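Local coordinates for SIR4-interacting protein SIF2 (Saccharomyces cerevisiae, PDB 1R5M) that acts as a WD40-repeat corepressor subunit of the yeast Set3 complex, antagonises telomeric silencing and may recruit SIR4 to non-telomeric sites of repression, at residues A[34-39]-A[382-387]; A[331-336]-A[345-350]; A[335-340]-A[398-403]. All coordinates share one frame; numbering follows the deposited sequence.

Contact 1: residues A[34-39]-A[382-387]; sequences GFVKIL and IPLYAS
Lys37 and Tyr385 meet where two strands of a WD40 propeller run parallel, in a fold whose blades are mostly antiparallel. The parallel bonds start at Tyr385 O, which accepts the N-H of Lys37, with Lys37 N to Tyr385 O at 3.0 Å and almost straight at the hydrogen (171°). Lys37 O then receives Ser387 N at 2.9 Å, and Ser387 O receives Leu39 N. A water donates to both Phe35 O and Tyr385 O, the latter at 2.7 Å, so Tyr385 O carries two donors.

The side chain of Lys37 lies across the Tyr385 ring. It is extended at chi2 (177°), which carries CD over one face, 4.2 Å from the ring centroid, a CH-pi contact. Lys37 CE goes further and reaches Tyr385 OH at 3.3 Å. The Tyr385 hydroxyl is hydrogen-bonded to Pro424 O. Beside this pair, Leu39 CD2 packs on Ala386 CB at 3.5 Å. On the far side of the strands, Val36 CG1 meets Leu384 CD2 at 4.0 Å.

Tyr385 and Ala386 form a classic beta bulge opposite Val356. The N-terminal strand 37-44 pairs with the C-terminal strand 419-422 and so completes the last blade, the Velcro closure of WD40 propellers. This contact sets it beside strand 380-388, which pairs on its other side with strand 354-358 of the seventh blade.

Contact 2: residues A[331-336]-A[345-350]; sequences VPIFAG and YAVAFM
Ile333 and Phe349 are a non-hydrogen-bonded pair in the beta hairpin of the seventh WD repeat, formed by antiparallel strands 333-338 and 344-349. Three backbone bonds hold the hairpin segments together. Met350 N gives to Pro332 O, and Phe334 N to Ala348 O, both at 2.8 Å. Ala348 N gives to Ala335 O. The alpha carbons add weaker C-H...O contacts, among them Gly336 CA to Ala346 O at 3.2 Å. The amide of Ala335 is buried here without a partner.

Apolar packing fills the face that carries Ile333, Val347 and Phe349. The side chains of Ile333 and Phe349 lie side by side and point the same way. Ile333 CG1 touches Phe349 CE2 at 3.4 Å, and Ile333 CG2 rests on Val347 CB. Val331 crosses Phe349 at about a right angle, with CG1 against CB at 3.7 Å. Val347 and Phe349 also meet Asn355 and Tyr357 of the next strand.

Aromatic contacts lie at the two ends. Met350 has CG anti to its backbone N (chi1 -177°), which brings Met350 CG to 3.4 Å from Phe334 CZ. Its CB lies over a face of the Phe334 ring, 4.1 Å from the centroid, while its sulfur approaches obliquely as a Met-aromatic contact. At the other end Gly336 leaves room for Tyr345, since a beta carbon there would clash with the hydroxyl. Tyr345 OH lies 3.6 Å from Gly336 CA, and a water in the plane of the ring joins that hydroxyl to Gly336 O.

Contact 3: residues A[335-340]-A[398-403]; sequences AGRISQ and FDLSWN
The innermost strands of two neighbouring propeller blades meet here, strand 333-338 of the seventh WD repeat and strand 397-402 of the eighth. Arg337 and Trp402 carry much of the contact. Over residues 335-338 and 398-402 the strands run nearly parallel, 7° apart, but their axes are 6.9 Å apart and side chains do the joining.

Arg337 leans toward the eighth blade. Its NH2 forms a salt bridge with Asp399 OD2 at 2.8 Å, and the oxygen lies in the guanidinium plane at its edge. The two flat groups are turned 45° from each other. Arg337 NE makes a weak bond to Leu400 O, and NH1 donates a hydrogen bond back to Gly336 O of its own strand. Chi1 (-53°) sets CG beside the backbone N, 3.6 Å from Leu400 CD2. That methyl also lies over one face of the guanidinium, toward its rim, and touches Ala335 CB. An alanine in place of Arg337 would probably leave Asp399 OD2 without its charged mate and open a gap beside Leu400. Asp399 OD1 is held separately by Ser51 N of the first blade, so this carboxylate links inner strands on two sides. A sulfate, probably from the crystallisation liquor, lies about 4 Å from the Arg337 side chain.

The Trp402 indole binds the other end of the strand. Its N-H points in the ring plane to Arg337 O, with NE1 to O at 2.9 Å, although NE1 stands well above the carbonyl plane of Arg337. Ser339 covers one face of the indole. The hydroxyl of Ser339 bonds instead to Asp341 OD1. Ser339 CA stands almost straight above the five-membered ring, 3.8 Å from its centroid.

From the N terminus, the chain begins at contact 1, whose partner strand comes 343 residues later, so this pairing closes a loop around most of the propeller. Contact 2 is nested inside that loop and closes the short hairpin 331-350. Contact 3 starts from the same strand, 333-338, shares Ala335 and Gly336 with contact 2, and ends beyond contact 1's second segment, so contacts 1 and 3 cross. Contacts 2 and 3 touch, with Ala346 O close to Arg337 N and Ala346 CB against Trp402. Contact 1 stays apart from both. Contacts 1 and 3 join the seventh blade to the eighth, contact 1 at the N-terminal strand that closes the ring and contact 3 at the inner strands.

Contact 1: residues A[34-39]-A[382-387]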
ATOM      1  N   GLY A  34     -25.738  -8.079 -11.918  1.00 36.87           N
ATOM      2  CA  GLY A  34     -26.936  -8.959 -11.814  1.00 36.05           C
ATOM      3  C   GLY A  34     -26.951  -9.779 -10.538  1.00 35.02           C
ATOM      4  O   GLY A  34     -27.888 -10.540 -10.294  1.00 35.88           O
ATOM      5  N   PHE A  35     -25.912  -9.620  -9.723  1.00 33.31           N
ATOM      6  CA  PHE A  35     -25.797 -10.351  -8.464  1.00 29.49           C
ATOM      7  C   PHE A  35     -24.588  -9.890  -7.647  1.00 26.33           C
ATOM      8  O   PHE A  35     -23.443 -10.076  -8.056  1.00 26.39           O
ATOM      9  CB  PHE A  35     -25.717 -11.860  -8.751  1.00 33.07           C
ATOM     10  CG  PHE A  35     -25.113 -12.673  -7.634  1.00 34.86           C
ATOM     11  CD1 PHE A  35     -25.489 -12.465  -6.310  1.00 35.75           C
ATOM     12  CD2 PHE A  35     -24.166 -13.655  -7.913  1.00 35.41           C
ATOM     13  CE1 PHE A  35     -24.928 -13.220  -5.283  1.00 36.26           C
ATOM     14  CE2 PHE A  35     -23.600 -14.417  -6.894  1.00 33.81           C
ATOM     15  CZ  PHE A  35     -23.982 -14.197  -5.576  1.00 36.35           C
ATOM     16  N   VAL A  36     -24.860  -9.278  -6.497  1.00 20.39           N
ATOM     17  CA  VAL A  36     -23.804  -8.798  -5.610  1.00 17.29           C
ATOM     18  C   VAL A  36     -23.618  -9.802  -4.480  1.00 16.42           C
ATOM     19  O   VAL A  36     -24.570 -10.137  -3.775  1.00 17.97           O
ATOM     20  CB  VAL A  36     -24.162  -7.432  -4.983  1.00 15.34           C
ATOM     21  CG1 VAL A  36     -23.076  -7.010  -4.000  1.00 15.95           C
ATOM     22  CG2 VAL A  36     -24.336  -6.382  -6.074  1.00 16.90           C
ATOM     23  N   LYS A  37     -22.395 -10.287  -4.307  1.00 13.86           N
ATOM     24  CA  LYS A  37     -22.119 -11.251  -3.252  1.00 13.78           C
ATOM     25  C   LYS A  37     -21.983 -10.556  -1.904  1.00 12.76           C
ATOM     26  O   LYS A  37     -21.466  -9.445  -1.821  1.00 13.89           O
ATOM     27  CB  LYS A  37     -20.830 -12.014  -3.563  1.00 14.29           C
ATOM     28  CG  LYS A  37     -20.883 -12.798  -4.865  1.00 18.25           C
ATOM     29  CD  LYS A  37     -19.554 -13.473  -5.152  1.00 20.33           C
ATOM     30  CE  LYS A  37     -19.562 -14.144  -6.517  1.00 24.23           C
ATOM     31  NZ  LYS A  37     -20.645 -15.157  -6.627  1.00 26.35           N
ATOM     32  N   ILE A  38     -22.472 -11.207  -0.855  1.00 11.09           N
ATOM     33  CA  ILE A  38     -22.369 -10.655   0.489  1.00 10.36           C
ATOM     34  C   ILE A  38     -21.291 -11.486   1.179  1.00 10.36           C
ATOM     35  O   ILE A  38     -21.477 -12.673   1.470  1.00 11.47           O
ATOM     36  CB  ILE A  38     -23.712 -10.752   1.241  1.00 10.53           C
ATOM     37  CG1 ILE A  38     -24.811 -10.079   0.409  1.00 11.68           C
ATOM     38  CG2 ILE A  38     -23.598 -10.064   2.597  1.00 11.04           C
ATOM     39  CD1 ILE A  38     -26.199 -10.144   1.029  1.00 12.38           C
ATOM     40  N   LEU A  39     -20.151 -10.849   1.414  1.00  9.94           N
ATOM     41  CA  LEU A  39     -18.993 -11.504   2.007  1.00 10.16           C
ATOM     42  C   LEU A  39     -19.148 -11.886   3.468  1.00 10.12           C
ATOM     43  O   LEU A  39     -19.777 -11.169   4.253  1.00 11.31           O
ATOM     44  CB  LEU A  39     -17.769 -10.603   1.834  1.00 10.62           C
ATOM     45  CG  LEU A  39     -17.486 -10.168   0.391  1.00 11.41           C
ATOM     46  CD1 LEU A  39     -16.334  -9.173   0.396  1.00 11.46           C
ATOM     47  CD2 LEU A  39     -17.154 -11.380  -0.487  1.00 10.14           C
ATOM     48  N   ILE A 382     -18.300   0.465 -13.011  1.00 20.47           N
ATOM     49  CA  ILE A 382     -17.409  -0.628 -12.634  1.00 16.32           C
ATOM     50  C   ILE A 382     -18.300  -1.598 -11.863  1.00 15.58           C
ATOM     51  O   ILE A 382     -18.816  -1.263 -10.802  1.00 14.87           O
ATOM     52  CB  ILE A 382     -16.252  -0.160 -11.725  1.00 16.55           C
ATOM     53  CG1 ILE A 382     -15.441   0.936 -12.422  1.00 16.87           C
ATOM     54  CG2 ILE A 382     -15.334  -1.341 -11.420  1.00 15.56           C
ATOM     55  CD1 ILE A 382     -14.314   1.495 -11.574  1.00 15.99           C
ATOM     56  N   PRO A 383     -18.494  -2.814 -12.394  1.00 14.96           N
ATOM     57  CA  PRO A 383     -19.338  -3.825 -11.748  1.00 15.39           C
ATOM     58  C   PRO A 383     -18.999  -4.093 -10.287  1.00 14.29           C
ATOM     59  O   PRO A 383     -17.838  -4.295  -9.944  1.00 13.83           O
ATOM     60  CB  PRO A 383     -19.122  -5.063 -12.615  1.00 17.40           C
ATOM     61  CG  PRO A 383     -18.831  -4.485 -13.967  1.00 18.15           C
ATOM     62  CD  PRO A 383     -17.894  -3.350 -13.629  1.00 16.09           C
ATOM     63  N   LEU A 384     -20.017  -4.081  -9.430  1.00 14.17           N
ATOM     64  CA  LEU A 384     -19.821  -4.365  -8.014  1.00 13.20           C
ATOM     65  C   LEU A 384     -19.897  -5.880  -7.861  1.00 13.02           C
ATOM     66  O   LEU A 384     -20.936  -6.491  -8.114  1.00 14.99           O
ATOM     67  CB  LEU A 384     -20.905  -3.697  -7.168  1.00 13.76           C
ATOM     68  CG  LEU A 384     -20.825  -3.974  -5.664  1.00 14.18           C
ATOM     69  CD1 LEU A 384     -19.472  -3.516  -5.117  1.00 14.40           C
ATOM     70  CD2 LEU A 384     -21.961  -3.248  -4.954  1.00 14.97           C
ATOM     71  N   TYR A 385     -18.790  -6.485  -7.452  1.00 11.57           N
ATOM     72  CA  TYR A 385     -18.718  -7.931  -7.299  1.00 10.98           C
ATOM     73  C   TYR A 385     -19.232  -8.428  -5.955  1.00 11.88           C
ATOM     74  O   TYR A 385     -19.971  -9.416  -5.886  1.00 11.96           O
ATOM     75  CB  TYR A 385     -17.266  -8.380  -7.486  1.00 13.69           C
ATOM     76  CG  TYR A 385     -17.047  -9.874  -7.449  1.00 13.28           C
ATOM     77  CD1 TYR A 385     -17.525 -10.694  -8.469  1.00 15.66           C
ATOM     78  CD2 TYR A 385     -16.344 -10.469  -6.400  1.00 14.78           C
ATOM     79  CE1 TYR A 385     -17.309 -12.068  -8.448  1.00 17.34           C
ATOM     80  CE2 TYR A 385     -16.123 -11.842  -6.370  1.00 16.03           C
ATOM     81  CZ  TYR A 385     -16.607 -12.634  -7.396  1.00 17.51           C
ATOM     82  OH  TYR A 385     -16.384 -13.991  -7.375  1.00 21.33           O
ATOM     83  N   ALA A 386     -18.838  -7.743  -4.887  1.00 10.89           N
ATOM     84  CA  ALA A 386     -19.233  -8.150  -3.548  1.00 10.64           C
ATOM     85  C   ALA A 386     -19.080  -7.017  -2.545  1.00 11.27           C
ATOM     86  O   ALA A 386     -18.388  -6.034  -2.804  1.00 10.80           O
ATOM     87  CB  ALA A 386     -18.388  -9.340  -3.114  1.00 11.65           C
ATOM     88  N   SER A 387     -19.736  -7.165  -1.397  1.00 10.80           N
ATOM     89  CA  SER A 387     -19.669  -6.169  -0.335  1.00 10.84           C
ATOM     90  C   SER A 387     -19.602  -6.840   1.033  1.00 11.93           C
ATOM     91  O   SER A 387     -20.126  -7.940   1.224  1.00 11.93           O
ATOM     92  CB  SER A 387     -20.898  -5.254  -0.374  1.00 11.59           C
ATOM     93  OG  SER A 387     -20.984  -4.529  -1.585  1.00 13.59           O
TER
HETATM   94  O   HOH W   1     -21.004 -10.834  -7.963  1.00 18.06           O

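Contact 2: residues A[331-336]-A[345-350]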
ATOM      1  N   VAL A 331     -19.719   9.424   0.536  1.00 25.68           N
ATOM      2  CA  VAL A 331     -19.004   8.481   1.389  1.00 21.70           C
ATOM      3  C   VAL A 331     -17.563   8.300   0.922  1.00 19.70           C
ATOM      4  O   VAL A 331     -17.293   7.583  -0.041  1.00 19.05           O
ATOM      5  CB  VAL A 331     -19.698   7.104   1.414  1.00 22.22           C
ATOM      6  CG1 VAL A 331     -18.982   6.177   2.390  1.00 22.63           C
ATOM      7  CG2 VAL A 331     -21.159   7.266   1.816  1.00 21.75           C
ATOM      8  N   PRO A 332     -16.618   8.956   1.608  1.00 17.86           N
ATOM      9  CA  PRO A 332     -15.193   8.882   1.279  1.00 16.86           C
ATOM     10  C   PRO A 332     -14.621   7.470   1.329  1.00 16.00           C
ATOM     11  O   PRO A 332     -15.083   6.620   2.092  1.00 14.61           O
ATOM     12  CB  PRO A 332     -14.547   9.774   2.335  1.00 16.64           C
ATOM     13  CG  PRO A 332     -15.623  10.783   2.629  1.00 17.84           C
ATOM     14  CD  PRO A 332     -16.850   9.917   2.702  1.00 18.11           C
ATOM     15  N   ILE A 333     -13.617   7.227   0.496  1.00 14.81           N
ATOM     16  CA  ILE A 333     -12.936   5.944   0.481  1.00 13.94           C
ATOM     17  C   ILE A 333     -11.606   6.197   1.182  1.00 14.25           C
ATOM     18  O   ILE A 333     -10.917   7.175   0.878  1.00 16.06           O
ATOM     19  CB  ILE A 333     -12.686   5.452  -0.957  1.00 12.95           C
ATOM     20  CG1 ILE A 333     -14.021   5.038  -1.585  1.00 12.94           C
ATOM     21  CG2 ILE A 333     -11.690   4.293  -0.950  1.00 13.81           C
ATOM     22  CD1 ILE A 333     -13.935   4.636  -3.045  1.00 12.81           C
ATOM     23  N   PHE A 334     -11.263   5.330   2.130  1.00 13.19           N
ATOM     24  CA  PHE A 334     -10.024   5.474   2.888  1.00 14.44           C
ATOM     25  C   PHE A 334      -8.855   4.673   2.333  1.00 14.91           C
ATOM     26  O   PHE A 334      -7.696   5.001   2.589  1.00 16.66           O
ATOM     27  CB  PHE A 334     -10.250   5.073   4.349  1.00 14.71           C
ATOM     28  CG  PHE A 334     -11.004   6.095   5.156  1.00 16.76           C
ATOM     29  CD1 PHE A 334     -11.261   5.871   6.503  1.00 16.90           C
ATOM     30  CD2 PHE A 334     -11.451   7.282   4.578  1.00 16.95           C
ATOM     31  CE1 PHE A 334     -11.949   6.811   7.265  1.00 17.79           C
ATOM     32  CE2 PHE A 334     -12.142   8.231   5.336  1.00 17.68           C
ATOM     33  CZ  PHE A 334     -12.390   7.991   6.682  1.00 17.86           C
ATOM     34  N   ALA A 335      -9.152   3.616   1.586  1.00 13.27           N
ATOM     35  CA  ALA A 335      -8.094   2.789   1.017  1.00 12.92           C
ATOM     36  C   ALA A 335      -8.622   1.885  -0.083  1.00 11.60           C
ATOM     37  O   ALA A 335      -9.782   1.484  -0.061  1.00 11.68           O
ATOM     38  CB  ALA A 335      -7.444   1.950   2.111  1.00 14.56           C
ATOM     39  N   GLY A 336      -7.753   1.584  -1.044  1.00 10.65           N
ATOM     40  CA  GLY A 336      -8.107   0.717  -2.154  1.00  9.94           C
ATOM     41  C   GLY A 336      -6.934  -0.203  -2.442  1.00 10.52           C
ATOM     42  O   GLY A 336      -5.779   0.224  -2.353  1.00 11.58           O
ATOM     43  N   TYR A 345     -10.729  -5.090  -7.450  1.00 10.35           N
ATOM     44  CA  TYR A 345     -10.257  -3.928  -6.704  1.00 10.51           C
ATOM     45  C   TYR A 345     -11.141  -3.770  -5.475  1.00 10.42           C
ATOM     46  O   TYR A 345     -12.354  -3.599  -5.596  1.00 10.88           O
ATOM     47  CB  TYR A 345     -10.330  -2.665  -7.570  1.00 10.19           C
ATOM     48  CG  TYR A 345      -9.532  -1.503  -7.017  1.00 10.85           C
ATOM     49  CD1 TYR A 345      -8.142  -1.572  -6.928  1.00 11.06           C
ATOM     50  CD2 TYR A 345     -10.161  -0.337  -6.585  1.00  9.73           C
ATOM     51  CE1 TYR A 345      -7.394  -0.505  -6.421  1.00 10.10           C
ATOM     52  CE2 TYR A 345      -9.423   0.737  -6.074  1.00 10.59           C
ATOM     53  CZ  TYR A 345      -8.041   0.644  -5.997  1.00 11.35           C
ATOM     54  OH  TYR A 345      -7.303   1.700  -5.507  1.00 12.55           O
ATOM     55  N   ALA A 346     -10.530  -3.833  -4.296  1.00  9.90           N
ATOM     56  CA  ALA A 346     -11.265  -3.716  -3.042  1.00 10.31           C
ATOM     57  C   ALA A 346     -11.047  -2.354  -2.407  1.00 10.22           C
ATOM     58  O   ALA A 346      -9.915  -1.883  -2.307  1.00 11.41           O
ATOM     59  CB  ALA A 346     -10.824  -4.813  -2.080  1.00 10.30           C
ATOM     60  N   VAL A 347     -12.136  -1.723  -1.975  1.00  9.19           N
ATOM     61  CA  VAL A 347     -12.051  -0.413  -1.344  1.00  9.80           C
ATOM     62  C   VAL A 347     -12.781  -0.386  -0.010  1.00 11.03           C
ATOM     63  O   VAL A 347     -13.780  -1.081   0.176  1.00 11.72           O
ATOM     64  CB  VAL A 347     -12.643   0.691  -2.245  1.00 10.87           C
ATOM     65  CG1 VAL A 347     -11.826   0.814  -3.523  1.00 12.96           C
ATOM     66  CG2 VAL A 347     -14.096   0.382  -2.565  1.00 12.25           C
ATOM     67  N   ALA A 348     -12.268   0.410   0.920  1.00  9.73           N
ATOM     68  CA  ALA A 348     -12.887   0.540   2.230  1.00 10.16           C
ATOM     69  C   ALA A 348     -13.489   1.930   2.345  1.00 11.83           C
ATOM     70  O   ALA A 348     -12.776   2.931   2.273  1.00 11.25           O
ATOM     71  CB  ALA A 348     -11.850   0.326   3.325  1.00 11.38           C
ATOM     72  N   PHE A 349     -14.807   1.987   2.505  1.00 10.78           N
ATOM     73  CA  PHE A 349     -15.495   3.260   2.641  1.00 12.40           C
ATOM     74  C   PHE A 349     -15.493   3.716   4.091  1.00 12.78           C
ATOM     75  O   PHE A 349     -15.353   2.908   5.014  1.00 13.24           O
ATOM     76  CB  PHE A 349     -16.937   3.156   2.138  1.00 13.46           C
ATOM     77  CG  PHE A 349     -17.052   3.009   0.649  1.00 13.62           C
ATOM     78  CD1 PHE A 349     -17.023   1.754   0.051  1.00 14.58           C
ATOM     79  CD2 PHE A 349     -17.178   4.133  -0.161  1.00 14.63           C
ATOM     80  CE1 PHE A 349     -17.122   1.621  -1.336  1.00 15.35           C
ATOM     81  CE2 PHE A 349     -17.277   4.013  -1.548  1.00 16.41           C
ATOM     82  CZ  PHE A 349     -17.249   2.755  -2.136  1.00 15.48           C
ATOM     83  N   MET A 350     -15.658   5.019   4.279  1.00 14.25           N
ATOM     84  CA  MET A 350     -15.666   5.621   5.603  1.00 14.94           C
ATOM     85  C   MET A 350     -16.779   5.070   6.490  1.00 15.98           C
ATOM     86  O   MET A 350     -16.695   5.146   7.715  1.00 15.73           O
ATOM     87  CB  MET A 350     -15.803   7.139   5.466  1.00 17.05           C
ATOM     88  CG  MET A 350     -15.743   7.899   6.770  1.00 18.87           C
ATOM     89  SD  MET A 350     -15.639   9.673   6.474  1.00 21.06           S
ATOM     90  CE  MET A 350     -15.446  10.275   8.156  1.00 22.11           C
TER
HETATM   91  O   HOH W   2      -4.747   1.013  -5.103  1.00 11.62           O

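Contact 3: residues A[335-340]-A[398-403]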
ATOM      1  N   ALA A 335      -9.152   3.616   1.586  1.00 13.27           N
ATOM      2  CA  ALA A 335      -8.094   2.789   1.017  1.00 12.92           C
ATOM      3  C   ALA A 335      -8.622   1.885  -0.083  1.00 11.60           C
ATOM      4  O   ALA A 335      -9.782   1.484  -0.061  1.00 11.68           O
ATOM      5  CB  ALA A 335      -7.444   1.950   2.111  1.00 14.56           C
ATOM      6  N   GLY A 336      -7.753   1.584  -1.044  1.00 10.65           N
ATOM      7  CA  GLY A 336      -8.107   0.717  -2.154  1.00  9.94           C
ATOM      8  C   GLY A 336      -6.934  -0.203  -2.442  1.00 10.52           C
ATOM      9  O   GLY A 336      -5.779   0.224  -2.353  1.00 11.58           O
ATOM     10  N   ARG A 337      -7.218  -1.458  -2.781  1.00  9.63           N
ATOM     11  CA  ARG A 337      -6.169  -2.438  -3.063  1.00 10.05           C
ATOM     12  C   ARG A 337      -6.534  -3.310  -4.253  1.00 10.56           C
ATOM     13  O   ARG A 337      -7.652  -3.818  -4.339  1.00 10.38           O
ATOM     14  CB  ARG A 337      -5.963  -3.361  -1.861  1.00 11.75           C
ATOM     15  CG  ARG A 337      -5.704  -2.654  -0.550  1.00 14.11           C
ATOM     16  CD  ARG A 337      -4.261  -2.215  -0.400  1.00 16.75           C
ATOM     17  NE  ARG A 337      -4.058  -1.561   0.890  1.00 18.78           N
ATOM     18  CZ  ARG A 337      -4.043  -0.244   1.074  1.00 20.38           C
ATOM     19  NH1 ARG A 337      -4.208   0.578   0.045  1.00 18.59           N
ATOM     20  NH2 ARG A 337      -3.884   0.252   2.295  1.00 21.07           N
ATOM     21  N   ILE A 338      -5.585  -3.496  -5.163  1.00 10.85           N
ATOM     22  CA  ILE A 338      -5.825  -4.335  -6.330  1.00 11.08           C
ATOM     23  C   ILE A 338      -5.393  -5.761  -5.997  1.00 11.07           C
ATOM     24  O   ILE A 338      -4.419  -5.974  -5.267  1.00 11.33           O
ATOM     25  CB  ILE A 338      -5.030  -3.825  -7.561  1.00 12.25           C
ATOM     26  CG1 ILE A 338      -5.482  -4.554  -8.828  1.00 15.31           C
ATOM     27  CG2 ILE A 338      -3.533  -4.041  -7.352  1.00 12.58           C
ATOM     28  CD1 ILE A 338      -6.819  -4.104  -9.346  1.00 19.25           C
ATOM     29  N   SER A 339      -6.130  -6.738  -6.514  1.00 11.92           N
ATOM     30  CA  SER A 339      -5.796  -8.133  -6.274  1.00 11.26           C
ATOM     31  C   SER A 339      -4.545  -8.508  -7.062  1.00 12.89           C
ATOM     32  O   SER A 339      -4.144  -7.808  -7.991  1.00 13.51           O
ATOM     33  CB  SER A 339      -6.954  -9.042  -6.696  1.00 12.85           C
ATOM     34  OG  SER A 339      -7.241  -8.888  -8.077  1.00 12.83           O
ATOM     35  N   GLN A 340      -3.940  -9.622  -6.676  1.00 14.00           N
ATOM     36  CA  GLN A 340      -2.740 -10.129  -7.325  1.00 18.34           C
ATOM     37  C   GLN A 340      -2.933 -10.313  -8.829  1.00 17.98           C
ATOM     38  O   GLN A 340      -2.046  -9.986  -9.620  1.00 19.51           O
ATOM     39  CB  GLN A 340      -2.364 -11.474  -6.708  1.00 21.21           C
ATOM     40  CG  GLN A 340      -1.227 -12.184  -7.410  1.00 28.08           C
ATOM     41  CD  GLN A 340       0.122 -11.782  -6.870  1.00 30.88           C
ATOM     42  OE1 GLN A 340       0.475 -10.602  -6.855  1.00 33.86           O
ATOM     43  NE2 GLN A 340       0.889 -12.768  -6.417  1.00 33.51           N
ATOM     44  N   PHE A 398      -9.377   1.230   8.385  1.00 12.09           N
ATOM     45  CA  PHE A 398      -8.187   2.004   8.030  1.00 13.48           C
ATOM     46  C   PHE A 398      -7.298   1.331   6.993  1.00 12.97           C
ATOM     47  O   PHE A 398      -6.490   1.989   6.328  1.00 13.18           O
ATOM     48  CB  PHE A 398      -7.338   2.261   9.281  1.00 16.25           C
ATOM     49  CG  PHE A 398      -7.861   3.351  10.177  1.00 16.34           C
ATOM     50  CD1 PHE A 398      -7.201   3.651  11.364  1.00 17.56           C
ATOM     51  CD2 PHE A 398      -8.985   4.094   9.829  1.00 17.58           C
ATOM     52  CE1 PHE A 398      -7.647   4.674  12.193  1.00 18.93           C
ATOM     53  CE2 PHE A 398      -9.442   5.123  10.654  1.00 18.11           C
ATOM     54  CZ  PHE A 398      -8.770   5.412  11.837  1.00 17.54           C
ATOM     55  N   ASP A 399      -7.437   0.019   6.858  1.00 10.99           N
ATOM     56  CA  ASP A 399      -6.596  -0.715   5.929  1.00 11.39           C
ATOM     57  C   ASP A 399      -7.215  -2.045   5.534  1.00 11.05           C
ATOM     58  O   ASP A 399      -8.053  -2.595   6.251  1.00 11.14           O
ATOM     59  CB  ASP A 399      -5.228  -0.958   6.586  1.00 12.73           C
ATOM     60  CG  ASP A 399      -4.289  -1.774   5.717  1.00 13.33           C
ATOM     61  OD1 ASP A 399      -3.988  -2.938   6.067  1.00 12.91           O
ATOM     62  OD2 ASP A 399      -3.848  -1.247   4.676  1.00 15.76           O
ATOM     63  N   LEU A 400      -6.812  -2.544   4.373  1.00  9.75           N
ATOM     64  CA  LEU A 400      -7.270  -3.841   3.907  1.00 10.94           C
ATOM     65  C   LEU A 400      -6.147  -4.432   3.069  1.00 10.16           C
ATOM     66  O   LEU A 400      -5.312  -3.699   2.532  1.00 10.75           O
ATOM     67  CB  LEU A 400      -8.573  -3.720   3.102  1.00 17.23           C
ATOM     68  CG  LEU A 400      -8.657  -3.011   1.755  1.00 18.75           C
ATOM     69  CD1 LEU A 400     -10.116  -3.028   1.284  1.00 17.00           C
ATOM     70  CD2 LEU A 400      -8.166  -1.577   1.877  1.00 20.62           C
ATOM     71  N   SER A 401      -6.099  -5.754   2.989  1.00  9.38           N
ATOM     72  CA  SER A 401      -5.055  -6.414   2.216  1.00  9.18           C
ATOM     73  C   SER A 401      -5.537  -7.739   1.648  1.00 10.04           C
ATOM     74  O   SER A 401      -6.292  -8.465   2.297  1.00  9.49           O
ATOM     75  CB  SER A 401      -3.830  -6.652   3.099  1.00 12.33           C
ATOM     76  OG  SER A 401      -4.148  -7.509   4.180  1.00 17.65           O
ATOM     77  N   TRP A 402      -5.090  -8.037   0.430  1.00  8.41           N
ATOM     78  CA  TRP A 402      -5.437  -9.275  -0.269  1.00  9.37           C
ATOM     79  C   TRP A 402      -4.384 -10.356  -0.067  1.00 10.37           C
ATOM     80  O   TRP A 402      -3.185 -10.060  -0.068  1.00 10.98           O
ATOM     81  CB  TRP A 402      -5.472  -9.070  -1.782  1.00  9.25           C
ATOM     82  CG  TRP A 402      -6.567  -8.254  -2.362  1.00  9.27           C
ATOM     83  CD1 TRP A 402      -6.542  -6.915  -2.638  1.00  9.08           C
ATOM     84  CD2 TRP A 402      -7.801  -8.749  -2.882  1.00  9.09           C
ATOM     85  NE1 TRP A 402      -7.685  -6.551  -3.312  1.00  9.34           N
ATOM     86  CE2 TRP A 402      -8.474  -7.660  -3.473  1.00  9.49           C
ATOM     87  CE3 TRP A 402      -8.402 -10.015  -2.909  1.00  9.72           C
ATOM     88  CZ2 TRP A 402      -9.719  -7.797  -4.091  1.00 10.24           C
ATOM     89  CZ3 TRP A 402      -9.642 -10.152  -3.525  1.00  9.42           C
ATOM     90  CH2 TRP A 402     -10.285  -9.049  -4.106  1.00  9.43           C
ATOM     91  N   ASN A 403      -4.810 -11.610   0.065  1.00 10.39           N
ATOM     92  CA  ASN A 403      -3.818 -12.672   0.150  1.00 10.65           C
ATOM     93  C   ASN A 403      -3.420 -12.900  -1.314  1.00 11.21           C
ATOM     94  O   ASN A 403      -4.107 -12.428  -2.227  1.00 11.18           O
ATOM     95  CB  ASN A 403      -4.375 -13.929   0.851  1.00 10.13           C
ATOM     96  CG  ASN A 403      -5.289 -14.772  -0.019  1.00 10.60           C
ATOM     97  OD1 ASN A 403      -6.006 -14.275  -0.885  1.00 10.62           O
ATOM     98  ND2 ASN A 403      -5.286 -16.077   0.245  1.00 11.85           N
TER
HETATM   99  O   HOH W   3      -4.959 -11.209  -4.666  1.00 12.87           O